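Local coordinates for protein eukaryotic peptide chain release factor GTP-binding subunit (Schizosaccharomyces pombe, PDB 1R5B) that is a translational GTPase-type release factor subunit, with a GTP-binding domain of the elongation factor Tu family followed by beta-barrel domains, at residues 362-373 with 456-467; 377-385 with 394-402. All coordinates share one frame; numbering follows the deposited sequence.

How the contacts relate
Both contacts belong to the C-terminal beta domain, with centres about 10 Å apart. Contact 1 pairs two central neighbours of a six-stranded antiparallel sheet, 364-371 and 457-466, and is partly buried; contact 2 lies at the surface, where segment 377-385, leading into the outermost strand 385-387, runs beside the other outermost strand, 396-397. Strand 426-430 lies between strands 364-371 and 396-397, pairing with each. Contact 1 rests on repeated main-chain bonds plus a weakly bonded salt bridge at the chain end, contact 2 on one bridge, one of its two bonds weak, and small side-chain packings. They meet directly where I369 CD1 packs 3.9 Å from F397 CZ.

Contact 1: residues 362-373 with 456-467; sequences TTRFIAQIAILE and TVAVGKVVKILD
T362 OG1 donates to L466 O at 2.5 Å, coming in nearly along the C=O axis. The hydroxyl stands opposite the backbone N about CA-CB (chi1 -166°) and also accepts from R364 N two residues on, an ST turn, so two bonds grip it. Beside it, R364 NH1 meets D467 OD1 edge-on at 3.2 Å, a weakly bonded salt bridge whose guanidinium and carboxylate planes are 72° apart; water 1 donates to the same OD1. These groups close one end of an antiparallel strand pair, 364-371 with 457-466, inside the C-terminal beta domain of this GTPase family. The main-chain N and O of I366 both bond to the neighbouring strand: I366 N donates to K464 O (3.1 Å), and V463 N to I366 O (2.9 Å). V463 is the extra residue of a beta bulge between the pairs I366-K464 and A367-V462. On the bulge, I366 CG2 packs against V463 CG1 at 3.5 Å. On the opposite face the F365 ring reaches V462 CB through CD2 (4.0 Å), and the same side chain also touches L428 and M436. Farther along, Q368 and K461 run side by side, Q368 NE2 lying 3.4 Å from K461 CE, while K461 NZ hydrogen-bonds M38 O.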
loop_
_atom_site.group_PDB
_atom_site.type_symbol
_atom_site.label_atom_id
_atom_site.label_comp_id
_atom_site.label_asym_id
_atom_site.label_seq_id
_atom_site.Cartn_x
_atom_site.Cartn_y
_atom_site.Cartn_z
ATOM N N THR A 362 0.860 -22.105 7.208
ATOM C CA THR A 362 0.811 -23.386 6.524
ATOM C C THR A 362 2.193 -23.985 6.396
ATOM O O THR A 362 3.184 -23.323 6.671
ATOM C CB THR A 362 0.162 -23.197 5.131
ATOM O OG1 THR A 362 -0.195 -24.457 4.562
ATOM C CG2 THR A 362 1.151 -22.612 4.136
ATOM N N THR A 363 2.236 -25.250 5.994
ATOM C CA THR A 363 3.483 -25.906 5.625
ATOM C C THR A 363 3.529 -26.206 4.128
ATOM O O THR A 363 4.499 -26.777 3.648
ATOM C CB THR A 363 3.662 -27.226 6.417
ATOM O OG1 THR A 363 2.463 -28.009 6.344
ATOM C CG2 THR A 363 3.842 -26.961 7.899
ATOM N N ARG A 364 2.486 -25.833 3.389
ATOM C CA ARG A 364 2.365 -26.212 1.977
ATOM C C ARG A 364 1.840 -25.076 1.101
ATOM O O ARG A 364 0.761 -24.551 1.348
ATOM C CB ARG A 364 1.455 -27.438 1.842
ATOM C CG ARG A 364 2.025 -28.675 2.499
ATOM C CD ARG A 364 1.264 -29.956 2.209
ATOM N NE ARG A 364 1.609 -31.009 3.163
ATOM C CZ ARG A 364 1.076 -31.154 4.382
ATOM N NH1 ARG A 364 0.153 -30.311 4.830
ATOM N NH2 ARG A 364 1.465 -32.167 5.160
ATOM N N PHE A 365 2.606 -24.724 0.070
ATOM C CA PHE A 365 2.249 -23.619 -0.822
ATOM C C PHE A 365 2.994 -23.620 -2.156
ATOM O O PHE A 365 4.081 -24.176 -2.274
ATOM C CB PHE A 365 2.532 -22.289 -0.131
ATOM C CG PHE A 365 3.982 -22.058 0.185
ATOM C CD1 PHE A 365 4.532 -22.581 1.329
ATOM C CD2 PHE A 365 4.785 -21.295 -0.648
ATOM C CE1 PHE A 365 5.847 -22.359 1.642
ATOM C CE2 PHE A 365 6.110 -21.077 -0.335
ATOM C CZ PHE A 365 6.633 -21.615 0.821
ATOM N N ILE A 366 2.416 -22.933 -3.138
ATOM C CA ILE A 366 3.013 -22.778 -4.467
ATOM C C ILE A 366 3.769 -21.445 -4.542
ATOM O O ILE A 366 3.356 -20.475 -3.914
ATOM C CB ILE A 366 1.908 -22.867 -5.534
ATOM C CG1 ILE A 366 1.057 -24.129 -5.300
ATOM C CG2 ILE A 366 2.521 -22.874 -6.931
ATOM C CD1 ILE A 366 -0.011 -24.382 -6.345
ATOM N N ALA A 367 4.866 -21.398 -5.303
ATOM C CA ALA A 367 5.771 -20.232 -5.300
ATOM C C ALA A 367 6.635 -20.050 -6.567
ATOM O O ALA A 367 7.393 -20.956 -6.949
ATOM C CB ALA A 367 6.677 -20.298 -4.082
ATOM N N GLN A 368 6.515 -18.871 -7.195
ATOM C CA GLN A 368 7.379 -18.462 -8.296
ATOM C C GLN A 368 8.730 -18.024 -7.759
ATOM O O GLN A 368 8.782 -17.309 -6.766
ATOM C CB GLN A 368 6.779 -17.273 -9.047
ATOM C CG GLN A 368 5.532 -17.562 -9.878
ATOM C CD GLN A 368 5.245 -16.463 -10.902
ATOM O OE1 GLN A 368 4.101 -16.294 -11.331
ATOM N NE2 GLN A 368 6.279 -15.719 -11.290
ATOM N N ILE A 369 9.808 -18.389 -8.454
ATOM C CA ILE A 369 11.168 -18.200 -7.934
ATOM C C ILE A 369 12.190 -17.838 -9.015
ATOM O O ILE A 369 11.896 -17.875 -10.209
ATOM C CB ILE A 369 11.622 -19.478 -7.165
ATOM C CG1 ILE A 369 12.399 -19.133 -5.887
ATOM C CG2 ILE A 369 12.457 -20.401 -8.047
ATOM C CD1 ILE A 369 12.340 -20.243 -4.821
ATOM N N ALA A 370 13.398 -17.499 -8.577
ATOM C CA ALA A 370 14.443 -17.057 -9.482
ATOM C C ALA A 370 15.818 -17.323 -8.878
ATOM O O ALA A 370 16.217 -16.653 -7.927
ATOM C CB ALA A 370 14.276 -15.576 -9.796
ATOM N N ILE A 371 16.533 -18.295 -9.447
ATOM C CA ILE A 371 17.847 -18.695 -8.961
ATOM C C ILE A 371 18.858 -17.616 -9.337
ATOM O O ILE A 371 18.731 -17.001 -10.396
ATOM C CB ILE A 371 18.233 -20.068 -9.567
ATOM C CG1 ILE A 371 17.370 -21.173 -8.943
ATOM C CG2 ILE A 371 19.733 -20.372 -9.376
ATOM C CD1 ILE A 371 15.941 -21.247 -9.477
ATOM N N LEU A 372 19.872 -17.417 -8.490
ATOM C CA LEU A 372 20.757 -16.244 -8.575
ATOM C C LEU A 372 22.254 -16.517 -8.853
ATOM O O LEU A 372 22.871 -15.729 -9.575
ATOM C CB LEU A 372 20.611 -15.376 -7.308
ATOM C CG LEU A 372 19.670 -14.164 -7.417
ATOM C CD1 LEU A 372 19.185 -13.703 -6.048
ATOM C CD2 LEU A 372 20.345 -13.014 -8.162
ATOM N N GLU A 373 22.846 -17.590 -8.306
ATOM C CA GLU A 373 24.319 -17.744 -8.409
ATOM C C GLU A 373 24.979 -19.150 -8.396
ATOM O O GLU A 373 25.505 -19.578 -9.431
ATOM C CB GLU A 373 25.009 -16.856 -7.358
ATOM C CG GLU A 373 24.343 -16.838 -5.985
ATOM C CD GLU A 373 25.343 -16.824 -4.840
ATOM O OE1 GLU A 373 25.027 -17.400 -3.775
ATOM O OE2 GLU A 373 26.444 -16.239 -5.001
ATOM N N THR A 456 22.831 -15.441 -0.220
ATOM C CA THR A 456 21.721 -15.465 -1.191
ATOM C C THR A 456 21.721 -16.688 -2.129
ATOM O O THR A 456 22.667 -17.467 -2.133
ATOM C CB THR A 456 21.650 -14.111 -1.989
ATOM O OG1 THR A 456 20.282 -13.768 -2.249
ATOM C CG2 THR A 456 22.282 -14.196 -3.404
ATOM N N VAL A 457 20.633 -16.860 -2.881
ATOM C CA VAL A 457 20.529 -17.895 -3.921
ATOM C C VAL A 457 19.257 -17.822 -4.767
ATOM O O VAL A 457 19.269 -18.224 -5.918
ATOM C CB VAL A 457 20.631 -19.356 -3.378
ATOM C CG1 VAL A 457 22.087 -19.888 -3.463
ATOM C CG2 VAL A 457 20.045 -19.491 -1.982
ATOM N N ALA A 458 18.151 -17.356 -4.204
ATOM C CA ALA A 458 16.948 -17.145 -5.009
ATOM C C ALA A 458 16.040 -16.041 -4.464
ATOM O O ALA A 458 16.329 -15.433 -3.434
ATOM C CB ALA A 458 16.176 -18.457 -5.160
ATOM N N VAL A 459 14.956 -15.773 -5.192
ATOM C CA VAL A 459 13.903 -14.860 -4.746
ATOM C C VAL A 459 12.578 -15.323 -5.324
ATOM O O VAL A 459 12.524 -15.848 -6.435
ATOM C CB VAL A 459 14.151 -13.382 -5.171
ATOM C CG1 VAL A 459 15.137 -12.692 -4.229
ATOM C CG2 VAL A 459 14.619 -13.281 -6.620
ATOM N N GLY A 460 11.503 -15.112 -4.574
ATOM C CA GLY A 460 10.209 -15.616 -4.978
ATOM C C GLY A 460 9.027 -15.032 -4.240
ATOM O O GLY A 460 9.177 -14.396 -3.203
ATOM N N LYS A 461 7.847 -15.248 -4.811
ATOM C CA LYS A 461 6.588 -14.877 -4.196
ATOM C C LYS A 461 5.671 -16.087 -4.127
ATOM O O LYS A 461 5.784 -16.976 -4.962
ATOM C CB LYS A 461 5.920 -13.761 -4.995
ATOM C CG LYS A 461 5.480 -14.134 -6.409
ATOM C CD LYS A 461 5.724 -12.984 -7.388
ATOM C CE LYS A 461 5.573 -13.417 -8.846
ATOM N NZ LYS A 461 4.804 -12.416 -9.644
ATOM N N VAL A 462 4.756 -16.111 -3.153
ATOM C CA VAL A 462 3.834 -17.238 -2.995
ATOM C C VAL A 462 2.553 -16.928 -3.746
ATOM O O VAL A 462 2.113 -15.795 -3.728
ATOM C CB VAL A 462 3.555 -17.627 -1.481
ATOM C CG1 VAL A 462 4.267 -16.713 -0.496
ATOM C CG2 VAL A 462 2.056 -17.726 -1.170
ATOM N N VAL A 463 1.969 -17.929 -4.411
ATOM C CA VAL A 463 0.794 -17.733 -5.275
ATOM C C VAL A 463 -0.448 -18.494 -4.832
ATOM O O VAL A 463 -1.553 -18.214 -5.304
ATOM C CB VAL A 463 1.110 -18.087 -6.771
ATOM C CG1 VAL A 463 1.531 -19.538 -6.932
ATOM C CG2 VAL A 463 -0.069 -17.754 -7.695
ATOM N N LYS A 464 -0.272 -19.472 -3.950
ATOM C CA LYS A 464 -1.415 -20.189 -3.386
ATOM C C LYS A 464 -1.061 -20.842 -2.053
ATOM O O LYS A 464 0.031 -21.385 -1.893
ATOM C CB LYS A 464 -1.937 -21.244 -4.373
ATOM C CG LYS A 464 -3.151 -22.038 -3.859
ATOM C CD LYS A 464 -4.054 -22.573 -4.983
ATOM C CE LYS A 464 -4.266 -24.087 -4.888
ATOM N NZ LYS A 464 -5.640 -24.525 -5.295
ATOM N N ILE A 465 -1.989 -20.763 -1.100
ATOM C CA ILE A 465 -1.852 -21.427 0.199
ATOM C C ILE A 465 -2.569 -22.762 0.115
ATOM O O ILE A 465 -3.596 -22.862 -0.544
ATOM C CB ILE A 465 -2.515 -20.587 1.315
ATOM C CG1 ILE A 465 -1.968 -19.151 1.334
ATOM C CG2 ILE A 465 -2.367 -21.276 2.689
ATOM C CD1 ILE A 465 -0.523 -19.044 1.731
ATOM N N LEU A 466 -2.049 -23.773 0.800
ATOM C CA LEU A 466 -2.704 -25.085 0.851
ATOM C C LEU A 466 -2.954 -25.530 2.300
ATOM O O LEU A 466 -2.079 -25.386 3.152
ATOM C CB LEU A 466 -1.887 -26.136 0.093
ATOM C CG LEU A 466 -1.840 -25.915 -1.427
ATOM C CD1 LEU A 466 -0.695 -26.700 -2.090
ATOM C CD2 LEU A 466 -3.188 -26.261 -2.069
ATOM N N ASP A 467 -4.163 -26.051 2.549
ATOM C CA ASP A 467 -4.608 -26.574 3.854
ATOM C C ASP A 467 -4.113 -25.797 5.098
ATOM O O ASP A 467 -4.005 -24.563 5.173
ATOM C CB ASP A 467 -4.244 -28.059 3.957
ATOM C CG ASP A 467 -2.770 -28.322 3.693
ATOM O OD1 ASP A 467 -1.925 -27.849 4.486
ATOM O OD2 ASP A 467 -2.363 -28.977 2.706
ATOM O OXT ASP A 467 -3.785 -26.353 6.149
HETATM O O HOH W 1 -0.617 -27.118 7.013
#

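Contact 2: residues 377-385 with 394-402; sequences ILTTGYSCV and EVSFAKLLH
Y382 and F397 lie side by side and point the same way, the main side-chain pairing between segment 377-385 and the edge of the six-stranded antiparallel sheet in the C-terminal beta domain. F397 sits on the short outermost strand 396-397; segment 377-385, which leads into the other outermost strand, 385-387, runs roughly antiparallel beside it. The F397 ring brings CD2 to 3.9 Å from Y382 CB, while F397 CE2 lies at the tyrosine ring's edge, near that ring's plane, 4.1 Å from Y382 CD1. Y382 CG is trans to the main-chain N (chi1 -179°), which carries the ring alongside the phenylalanine. F397 also touches L428 of strand 426-430. Next to the aromatic pair, C384 and V395 form a single antiparallel hydrogen-bonded bridge: V395 N donates to C384 O at 3.2 Å, close to linear with the carbonyl, and C384 N returns a weak, longer bond to V395 O. C384 SG and V395 CG1 pack over this bridge at 4.2 Å. Between bridge and rings, S396 CA offers its hydrogen to Y382 O, a CA-H...O contact of 3.2 Å. At the far end of the segment, T379 and L400 meet at a slant, the leucine methyl CD2 reaching the threonine hydroxyl. T379 OG1 and T380 OG1 are hydrogen-bonded to each other, 2.7 Å apart, and the T380 methyl CG2 comes to 3.2 Å from A398 O.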
loop_
_atom_site.group_PDB
_atom_site.type_symbol
_atom_site.label_atom_id
_atom_site.label_comp_id
_atom_site.label_asym_id
_atom_site.label_seq_id
_atom_site.Cartn_x
_atom_site.Cartn_y
_atom_site.Cartn_z
ATOM N N ILE A 377 21.548 -27.776 -8.356
ATOM C CA ILE A 377 21.160 -28.749 -7.313
ATOM C C ILE A 377 19.729 -29.346 -7.449
ATOM O O ILE A 377 18.779 -28.675 -7.885
ATOM C CB ILE A 377 21.386 -28.147 -5.877
ATOM C CG1 ILE A 377 22.811 -27.579 -5.720
ATOM C CG2 ILE A 377 21.146 -29.202 -4.783
ATOM C CD1 ILE A 377 23.939 -28.623 -5.730
ATOM N N LEU A 378 19.635 -30.621 -7.032
ATOM C CA LEU A 378 18.478 -31.529 -7.200
ATOM C C LEU A 378 17.053 -30.960 -7.026
ATOM O O LEU A 378 16.818 -30.022 -6.257
ATOM C CB LEU A 378 18.635 -32.744 -6.254
ATOM C CG LEU A 378 19.286 -34.029 -6.791
ATOM C CD1 LEU A 378 20.594 -33.747 -7.528
ATOM C CD2 LEU A 378 19.528 -35.045 -5.665
ATOM N N THR A 379 16.121 -31.581 -7.752
ATOM C CA THR A 379 14.683 -31.319 -7.641
ATOM C C THR A 379 14.071 -32.042 -6.455
ATOM O O THR A 379 14.668 -32.961 -5.883
ATOM C CB THR A 379 13.917 -31.792 -8.920
ATOM O OG1 THR A 379 12.501 -31.715 -8.700
ATOM C CG2 THR A 379 14.132 -33.301 -9.213
ATOM N N THR A 380 12.861 -31.620 -6.105
ATOM C CA THR A 380 11.996 -32.374 -5.205
ATOM C C THR A 380 12.662 -32.638 -3.845
ATOM O O THR A 380 12.321 -33.596 -3.152
ATOM C CB THR A 380 11.539 -33.679 -5.910
ATOM O OG1 THR A 380 10.973 -33.354 -7.188
ATOM C CG2 THR A 380 10.384 -34.365 -5.171
ATOM N N GLY A 381 13.585 -31.760 -3.456
ATOM C CA GLY A 381 14.251 -31.871 -2.172
ATOM C C GLY A 381 15.512 -31.034 -2.083
ATOM O O GLY A 381 16.606 -31.549 -1.839
ATOM N N TYR A 382 15.363 -29.726 -2.283
ATOM C CA TYR A 382 16.486 -28.824 -2.102
ATOM C C TYR A 382 16.250 -28.075 -0.805
ATOM O O TYR A 382 15.209 -27.478 -0.651
ATOM C CB TYR A 382 16.589 -27.862 -3.286
ATOM C CG TYR A 382 17.756 -26.915 -3.189
ATOM C CD1 TYR A 382 17.579 -25.542 -3.333
ATOM C CD2 TYR A 382 19.042 -27.392 -2.944
ATOM C CE1 TYR A 382 18.649 -24.672 -3.239
ATOM C CE2 TYR A 382 20.116 -26.532 -2.847
ATOM C CZ TYR A 382 19.916 -25.174 -2.995
ATOM O OH TYR A 382 20.990 -24.329 -2.904
ATOM N N SER A 383 17.201 -28.127 0.128
ATOM C CA SER A 383 17.032 -27.488 1.437
ATOM C C SER A 383 17.850 -26.210 1.590
ATOM O O SER A 383 19.070 -26.216 1.455
ATOM C CB SER A 383 17.402 -28.442 2.572
ATOM O OG SER A 383 17.232 -27.797 3.827
ATOM N N CYS A 384 17.155 -25.114 1.871
ATOM C CA CYS A 384 17.791 -23.861 2.267
ATOM C C CYS A 384 16.905 -23.132 3.259
ATOM O O CYS A 384 15.754 -23.517 3.487
ATOM C CB CYS A 384 18.055 -22.966 1.048
ATOM S SG CYS A 384 16.647 -22.759 -0.060
ATOM N N VAL A 385 17.450 -22.079 3.853
ATOM C CA VAL A 385 16.660 -21.179 4.685
ATOM C C VAL A 385 15.750 -20.341 3.771
ATOM O O VAL A 385 16.224 -19.785 2.784
ATOM C CB VAL A 385 17.581 -20.256 5.543
ATOM C CG1 VAL A 385 16.751 -19.331 6.432
ATOM C CG2 VAL A 385 18.542 -21.083 6.391
ATOM N N GLU A 394 12.838 -22.769 6.858
ATOM C CA GLU A 394 13.366 -24.035 6.338
ATOM C C GLU A 394 12.417 -24.559 5.273
ATOM O O GLU A 394 11.230 -24.736 5.536
ATOM C CB GLU A 394 13.494 -25.072 7.467
ATOM C CG GLU A 394 14.103 -26.414 7.057
ATOM C CD GLU A 394 15.622 -26.396 7.025
ATOM O OE1 GLU A 394 16.199 -25.401 6.533
ATOM O OE2 GLU A 394 16.244 -27.383 7.488
ATOM N N VAL A 395 12.929 -24.828 4.080
ATOM C CA VAL A 395 12.050 -25.133 2.959
ATOM C C VAL A 395 12.668 -26.075 1.930
ATOM O O VAL A 395 13.882 -26.103 1.753
ATOM C CB VAL A 395 11.614 -23.833 2.248
ATOM C CG1 VAL A 395 12.790 -23.200 1.503
ATOM C CG2 VAL A 395 10.448 -24.093 1.305
ATOM N N SER A 396 11.799 -26.822 1.252
ATOM C CA SER A 396 12.182 -27.790 0.230
ATOM C C SER A 396 11.103 -27.896 -0.848
ATOM O O SER A 396 9.936 -27.582 -0.603
ATOM C CB SER A 396 12.408 -29.167 0.863
ATOM O OG SER A 396 11.213 -29.628 1.474
ATOM N N PHE A 397 11.492 -28.363 -2.037
ATOM C CA PHE A 397 10.551 -28.431 -3.152
ATOM C C PHE A 397 9.916 -29.809 -3.157
ATOM O O PHE A 397 10.573 -30.782 -2.838
ATOM C CB PHE A 397 11.258 -28.125 -4.478
ATOM C CG PHE A 397 11.823 -26.725 -4.552
ATOM C CD1 PHE A 397 11.142 -25.719 -5.229
ATOM C CD2 PHE A 397 13.035 -26.414 -3.933
ATOM C CE1 PHE A 397 11.660 -24.427 -5.286
ATOM C CE2 PHE A 397 13.559 -25.121 -3.985
ATOM C CZ PHE A 397 12.875 -24.131 -4.662
ATOM N N ALA A 398 8.633 -29.876 -3.499
ATOM C CA ALA A 398 7.857 -31.111 -3.424
ATOM C C ALA A 398 7.400 -31.567 -4.807
ATOM O O ALA A 398 7.640 -32.704 -5.197
ATOM C CB ALA A 398 6.655 -30.919 -2.510
ATOM N N LYS A 399 6.733 -30.676 -5.535
ATOM C CA LYS A 399 6.240 -30.970 -6.879
ATOM C C LYS A 399 6.751 -29.930 -7.880
ATOM O O LYS A 399 5.961 -29.130 -8.391
ATOM C CB LYS A 399 4.702 -31.006 -6.891
ATOM C CG LYS A 399 4.085 -32.065 -5.983
ATOM C CD LYS A 399 2.587 -32.223 -6.243
ATOM C CE LYS A 399 1.979 -33.365 -5.430
ATOM N NZ LYS A 399 1.099 -32.860 -4.340
ATOM N N LEU A 400 8.065 -29.951 -8.150
ATOM C CA LEU A 400 8.700 -29.071 -9.156
ATOM C C LEU A 400 7.911 -29.171 -10.453
ATOM O O LEU A 400 7.817 -30.239 -11.044
ATOM C CB LEU A 400 10.183 -29.435 -9.394
ATOM C CG LEU A 400 11.216 -28.296 -9.401
ATOM C CD1 LEU A 400 11.387 -27.713 -8.014
ATOM C CD2 LEU A 400 12.577 -28.736 -9.924
ATOM N N LEU A 401 7.341 -28.049 -10.882
ATOM C CA LEU A 401 6.292 -28.049 -11.904
ATOM C C LEU A 401 6.696 -27.278 -13.182
ATOM O O LEU A 401 6.569 -27.818 -14.295
ATOM C CB LEU A 401 4.972 -27.509 -11.306
ATOM C CG LEU A 401 3.774 -28.467 -11.172
ATOM C CD1 LEU A 401 2.729 -27.903 -10.218
ATOM C CD2 LEU A 401 3.138 -28.782 -12.530
ATOM N N HIS A 402 7.192 -26.043 -13.024
ATOM C CA HIS A 402 7.426 -25.137 -14.164
ATOM C C HIS A 402 8.746 -24.337 -14.138
ATOM O O HIS A 402 9.358 -24.157 -13.083
ATOM C CB HIS A 402 6.267 -24.153 -14.249
ATOM C CG HIS A 402 4.953 -24.789 -14.563
ATOM N ND1 HIS A 402 4.197 -25.434 -13.611
ATOM C CD2 HIS A 402 4.252 -24.869 -15.716
ATOM C CE1 HIS A 402 3.091 -25.891 -14.164
ATOM N NE2 HIS A 402 3.098 -25.558 -15.442
#